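Local coordinates for protein trypanothione-dependent glyoxalase I (Leishmania major, PDB 2C21) that belongs to the glyoxalase/bleomycin resistance protein/dioxygenase superfamily and, as a two-chain assembly, holds nickel ions at metal sites, at residues K24-T27 against E28-M32; W38-P41 against E42-Y45. All coordinates share one frame; numbering follows the deposited sequence.

Contact 1 (24-32) comes first along the chain and contact 2 (38-45) follows in series. Their centres lie about 24 Å apart and their nearest atoms about 14 Å, without touching. Contact 1 forms the C-terminal end of helix 19-29, which leads into strand 33-40; contact 2 sits at the far end of that strand, where it turns into strand 45-51. Both belong to one beta-alpha-beta-beta-beta module (sheet order 8-15, 60-66, 45-51, 33-40). Contact 1 is partly buried, centred about 9 Å from the chain centre; contact 2 is at the surface, centred about 24 Å from it. The first ends the helix, the second reverses the chain at the sheet's tip: successive connections of one module.

Contact 1 (K24-T27 against E28-M32); sequences KFYT and ERLGM
Phe25 holds its CG anti to the backbone N (chi1 180°), which lets the far end of the ring come round to Arg29 and Leu30, while Leu30 turns CG away from its carbonyl carbon (chi1 -76°) and sets CD1 against it. The evidence is a tight approach, 3.3 Å from Phe25 CE2 to Leu30 CD1. The same methyl also reaches the Tyr26 ring, 3.6 Å from Tyr26 CD1, so one leucine branch fits against both aromatics. Arg29 CB lies over a face of the Phe25 ring, and the arginine chain crosses that ring at about a right angle. Beside Tyr26 runs Met32, extended and pointing the same way; its SD is 5.1 Å from the Tyr26 ring centroid and oblique to it, a Met-aromatic contact. On the outer side Lys24 NZ reaches the syn side of Glu28 OE1 at 3.0 Å, out of the carboxylate plane. Arg29 NH1 adds a long second partner to that oxygen, and Arg29 NH2 pairs with Asp94, so the acids probably offset these basic charges. In the backbone, Glu28 N and Arg29 N bond to Lys24 O and Phe25 O, the regular i to i+4 pattern. Phe25 O also takes a weak bond from Leu30 N, where the helix widens into a pi-type turn before ending. Gly31 N binds Thr27 O at 2.9 Å, and Met32 N reaches back six residues to Tyr26 O at 3.0 Å. Gly31 is the first residue to leave helical geometry, its phi positive at 83°. Beyond the two segments, Phe25, Tyr26 and Leu30 rest on Ile122 of strand 121-126. These features describe a glycine-terminated helix C-terminus, here packing the helix of one beta-alpha-beta-beta-beta module against a strand of the other sheet.

Contact 2 (W38-P41 against E42-Y45); sequences WDVP and EDKY
Tyr45 lies alongside Val40, and its side chain can be followed outward from CB. With chi1 at 75°, CG stands between the backbone N and the carbonyl carbon, and the ring is laid with one face against the valine. Along the ring, the CD2 edge has Asp43 O near its plane. CE2 comes 3.9 Å from Val40 CB, which sits over one face of the Tyr45 ring, offset toward the rim; the distance from Val40 CB to the ring centroid, 4.1 Å, supports a CH-pi contact. On the other flank CE1 approaches Trp38 CD1 at 3.9 Å. The two rings meet rim to rim, with planes 36° apart. CZ is met by Val40 CG2 at 3.6 Å. At the tip, OH lies at the edge of the Trp38 ring and accepts a weak hydrogen bond from Trp38 NE1, 3.5 Å long. Val40 CG1 turns toward Asp43, 3.7 Å from Asp43 CB.

In the main chain, Val40 N donates to Tyr45 O at 2.9 Å, nearly straight at 166°, and Tyr45 N returns a weak bond to Val40 O. That carbonyl also takes Asp43 N at 3.0 Å, which closes the turn through Pro41 and Glu42. Asp39 OD1 is hydrogen-bonded to Thr46 OG1 and Tyr67 OH, linking strand 33-40 to strand 45-51 and to the loop of Tyr67, while Trp38 packs on Lys133 of the second subunit. Lys44, with positive phi, and Tyr45 both face Val40: this is a tight antiparallel beta hairpin with a G1 beta bulge, joining strands 33-40 and 45-51.

Contact 1 (K24-T27 against E28-M32)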
loop_
_atom_site.group_PDB
_atom_site.type_symbol
_atom_site.label_atom_id
_atom_site.label_comp_id
_atom_site.label_asym_id
_atom_site.label_seq_id
_atom_site.Cartn_x
_atom_site.Cartn_y
_atom_site.Cartn_z
ATOM N N LYS A 24 3.365 -18.222 2.444
ATOM C CA LYS A 24 2.280 -19.205 2.574
ATOM C C LYS A 24 0.926 -18.529 2.771
ATOM O O LYS A 24 -0.074 -18.885 2.129
ATOM C CB LYS A 24 2.551 -20.158 3.743
ATOM C CG LYS A 24 1.675 -21.415 3.730
ATOM C CD LYS A 24 2.108 -22.412 4.790
ATOM C CE LYS A 24 1.270 -23.674 4.730
ATOM N NZ LYS A 24 -0.132 -23.379 5.128
ATOM N N PHE A 25 0.901 -17.556 3.674
ATOM C CA PHE A 25 -0.294 -16.775 3.929
ATOM C C PHE A 25 -0.799 -16.031 2.671
ATOM O O PHE A 25 -1.947 -16.194 2.274
ATOM C CB PHE A 25 -0.025 -15.775 5.054
ATOM C CG PHE A 25 -1.204 -14.916 5.378
ATOM C CD1 PHE A 25 -2.208 -15.383 6.217
ATOM C CD2 PHE A 25 -1.325 -13.654 4.819
ATOM C CE1 PHE A 25 -3.300 -14.604 6.507
ATOM C CE2 PHE A 25 -2.419 -12.864 5.094
ATOM C CZ PHE A 25 -3.417 -13.335 5.938
ATOM N N TYR A 26 0.049 -15.219 2.047
ATOM C CA TYR A 26 -0.411 -14.365 0.948
ATOM C C TYR A 26 -0.762 -15.164 -0.306
ATOM O O TYR A 26 -1.646 -14.764 -1.063
ATOM C CB TYR A 26 0.583 -13.212 0.652
ATOM C CG TYR A 26 0.554 -12.140 1.726
ATOM C CD1 TYR A 26 -0.499 -11.238 1.801
ATOM C CD2 TYR A 26 1.558 -12.056 2.686
ATOM C CE1 TYR A 26 -0.556 -10.267 2.818
ATOM C CE2 TYR A 26 1.524 -11.094 3.681
ATOM C CZ TYR A 26 0.472 -10.197 3.750
ATOM O OH TYR A 26 0.436 -9.245 4.759
ATOM N N THR A 27 -0.103 -16.298 -0.514
ATOM C CA THR A 27 -0.445 -17.177 -1.639
ATOM C C THR A 27 -1.643 -18.082 -1.327
ATOM O O THR A 27 -2.675 -17.996 -1.992
ATOM C CB THR A 27 0.783 -18.007 -2.104
ATOM O OG1 THR A 27 1.260 -18.825 -1.029
ATOM C CG2 THR A 27 1.898 -17.079 -2.539
ATOM N N GLU A 28 -1.513 -18.932 -0.313
ATOM C CA GLU A 28 -2.542 -19.937 -0.027
ATOM C C GLU A 28 -3.809 -19.338 0.587
ATOM O O GLU A 28 -4.915 -19.751 0.238
ATOM C CB GLU A 28 -2.005 -21.060 0.873
ATOM C CG GLU A 28 -0.814 -21.821 0.276
ATOM C CD GLU A 28 -0.340 -22.947 1.176
ATOM O OE1 GLU A 28 -0.932 -23.128 2.264
ATOM O OE2 GLU A 28 0.634 -23.650 0.797
ATOM N N ARG A 29 -3.660 -18.372 1.489
ATOM C CA ARG A 29 -4.839 -17.762 2.121
ATOM C C ARG A 29 -5.449 -16.635 1.280
ATOM O O ARG A 29 -6.662 -16.485 1.261
ATOM C CB ARG A 29 -4.543 -17.277 3.552
ATOM C CG ARG A 29 -3.929 -18.337 4.484
ATOM C CD ARG A 29 -4.960 -19.289 5.136
ATOM N NE ARG A 29 -5.785 -20.020 4.168
ATOM C CZ ARG A 29 -5.455 -21.166 3.566
ATOM N NH1 ARG A 29 -4.294 -21.766 3.798
ATOM N NH2 ARG A 29 -6.300 -21.715 2.707
ATOM N N LEU A 30 -4.628 -15.846 0.586
ATOM C CA LEU A 30 -5.148 -14.675 -0.136
ATOM C C LEU A 30 -5.193 -14.791 -1.666
ATOM O O LEU A 30 -5.841 -13.969 -2.319
ATOM C CB LEU A 30 -4.420 -13.400 0.323
ATOM C CG LEU A 30 -4.907 -12.913 1.691
ATOM C CD1 LEU A 30 -3.985 -11.908 2.315
ATOM C CD2 LEU A 30 -6.312 -12.331 1.572
ATOM N N GLY A 31 -4.524 -15.798 -2.232
ATOM C CA GLY A 31 -4.553 -16.044 -3.683
ATOM C C GLY A 31 -3.578 -15.229 -4.533
ATOM O O GLY A 31 -3.706 -15.190 -5.757
ATOM N N MET A 32 -2.611 -14.569 -3.901
ATOM C CA MET A 32 -1.576 -13.856 -4.642
ATOM C C MET A 32 -0.588 -14.868 -5.205
ATOM O O MET A 32 -0.606 -16.037 -4.827
ATOM C CB MET A 32 -0.807 -12.887 -3.747
ATOM C CG MET A 32 -1.649 -11.852 -3.083
ATOM S SD MET A 32 -0.635 -10.660 -2.205
ATOM C CE MET A 32 -1.931 -9.649 -1.471
#

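Contact 2 (W38-P41 against E42-Y45)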
loop_
_atom_site.group_PDB
_atom_site.type_symbol
_atom_site.label_atom_id
_atom_site.label_comp_id
_atom_site.label_asym_id
_atom_site.label_seq_id
_atom_site.Cartn_x
_atom_site.Cartn_y
_atom_site.Cartn_z
ATOM N N TRP A 38 14.481 -10.944 -4.725
ATOM C CA TRP A 38 15.735 -10.202 -4.835
ATOM C C TRP A 38 16.511 -10.461 -3.558
ATOM O O TRP A 38 16.156 -9.913 -2.531
ATOM C CB TRP A 38 15.430 -8.693 -4.997
ATOM C CG TRP A 38 16.612 -7.744 -4.981
ATOM C CD1 TRP A 38 17.116 -7.068 -3.895
ATOM C CD2 TRP A 38 17.395 -7.322 -6.103
ATOM N NE1 TRP A 38 18.164 -6.272 -4.272
ATOM C CE2 TRP A 38 18.368 -6.414 -5.618
ATOM C CE3 TRP A 38 17.378 -7.634 -7.464
ATOM C CZ2 TRP A 38 19.293 -5.795 -6.447
ATOM C CZ3 TRP A 38 18.298 -7.020 -8.291
ATOM C CH2 TRP A 38 19.253 -6.114 -7.777
ATOM N N ASP A 39 17.579 -11.257 -3.632
ATOM C CA ASP A 39 18.309 -11.700 -2.442
ATOM C C ASP A 39 19.722 -11.091 -2.437
ATOM O O ASP A 39 20.434 -11.180 -3.424
ATOM C CB ASP A 39 18.338 -13.242 -2.391
ATOM C CG ASP A 39 18.984 -13.798 -1.119
ATOM O OD1 ASP A 39 18.834 -13.198 -0.043
ATOM O OD2 ASP A 39 19.654 -14.856 -1.204
ATOM N N VAL A 40 20.091 -10.431 -1.335
ATOM C CA VAL A 40 21.402 -9.787 -1.214
ATOM C C VAL A 40 22.128 -10.268 0.053
ATOM O O VAL A 40 22.133 -9.583 1.068
ATOM C CB VAL A 40 21.273 -8.257 -1.225
ATOM C CG1 VAL A 40 22.639 -7.583 -1.345
ATOM C CG2 VAL A 40 20.364 -7.818 -2.373
ATOM N N PRO A 41 22.745 -11.457 -0.015
ATOM C CA PRO A 41 23.382 -12.068 1.153
ATOM C C PRO A 41 24.377 -11.156 1.872
ATOM O O PRO A 41 24.388 -11.124 3.097
ATOM C CB PRO A 41 24.077 -13.291 0.569
ATOM C CG PRO A 41 23.301 -13.618 -0.648
ATOM C CD PRO A 41 22.895 -12.302 -1.212
ATOM N N GLU A 42 25.162 -10.388 1.121
ATOM C CA GLU A 42 26.159 -9.496 1.710
ATOM C C GLU A 42 25.554 -8.328 2.481
ATOM O O GLU A 42 26.184 -7.823 3.402
ATOM C CB GLU A 42 27.121 -8.984 0.639
ATOM C CG GLU A 42 28.028 -10.069 0.062
ATOM C CD GLU A 42 28.907 -10.753 1.105
ATOM O OE1 GLU A 42 29.404 -10.064 2.019
ATOM O OE2 GLU A 42 29.099 -11.983 1.003
ATOM N N ASP A 43 24.349 -7.900 2.103
ATOM C CA ASP A 43 23.621 -6.863 2.839
ATOM C C ASP A 43 22.545 -7.465 3.768
ATOM O O ASP A 43 21.781 -6.738 4.396
ATOM C CB ASP A 43 22.961 -5.867 1.882
ATOM C CG ASP A 43 23.962 -5.053 1.089
ATOM O OD1 ASP A 43 25.161 -5.011 1.457
ATOM O OD2 ASP A 43 23.526 -4.443 0.089
ATOM N N LYS A 44 22.491 -8.789 3.834
ATOM C CA LYS A 44 21.647 -9.490 4.785
ATOM C C LYS A 44 20.161 -9.149 4.648
ATOM O O LYS A 44 19.458 -8.955 5.645
ATOM C CB LYS A 44 22.140 -9.241 6.220
ATOM C CG LYS A 44 23.551 -9.755 6.474
ATOM C CD LYS A 44 23.840 -9.866 7.963
ATOM C CE LYS A 44 25.178 -10.575 8.228
ATOM N NZ LYS A 44 25.600 -10.463 9.666
ATOM N N TYR A 45 19.674 -9.114 3.414
ATOM C CA TYR A 45 18.232 -8.971 3.203
ATOM C C TYR A 45 17.752 -9.661 1.926
ATOM O O TYR A 45 18.533 -9.929 1.017
ATOM C CB TYR A 45 17.791 -7.492 3.231
ATOM C CG TYR A 45 18.157 -6.704 1.992
ATOM C CD1 TYR A 45 17.282 -6.593 0.931
ATOM C CD2 TYR A 45 19.386 -6.060 1.890
ATOM C CE1 TYR A 45 17.631 -5.890 -0.220
ATOM C CE2 TYR A 45 19.725 -5.344 0.761
ATOM C CZ TYR A 45 18.843 -5.262 -0.286
ATOM O OH TYR A 45 19.193 -4.552 -1.418
#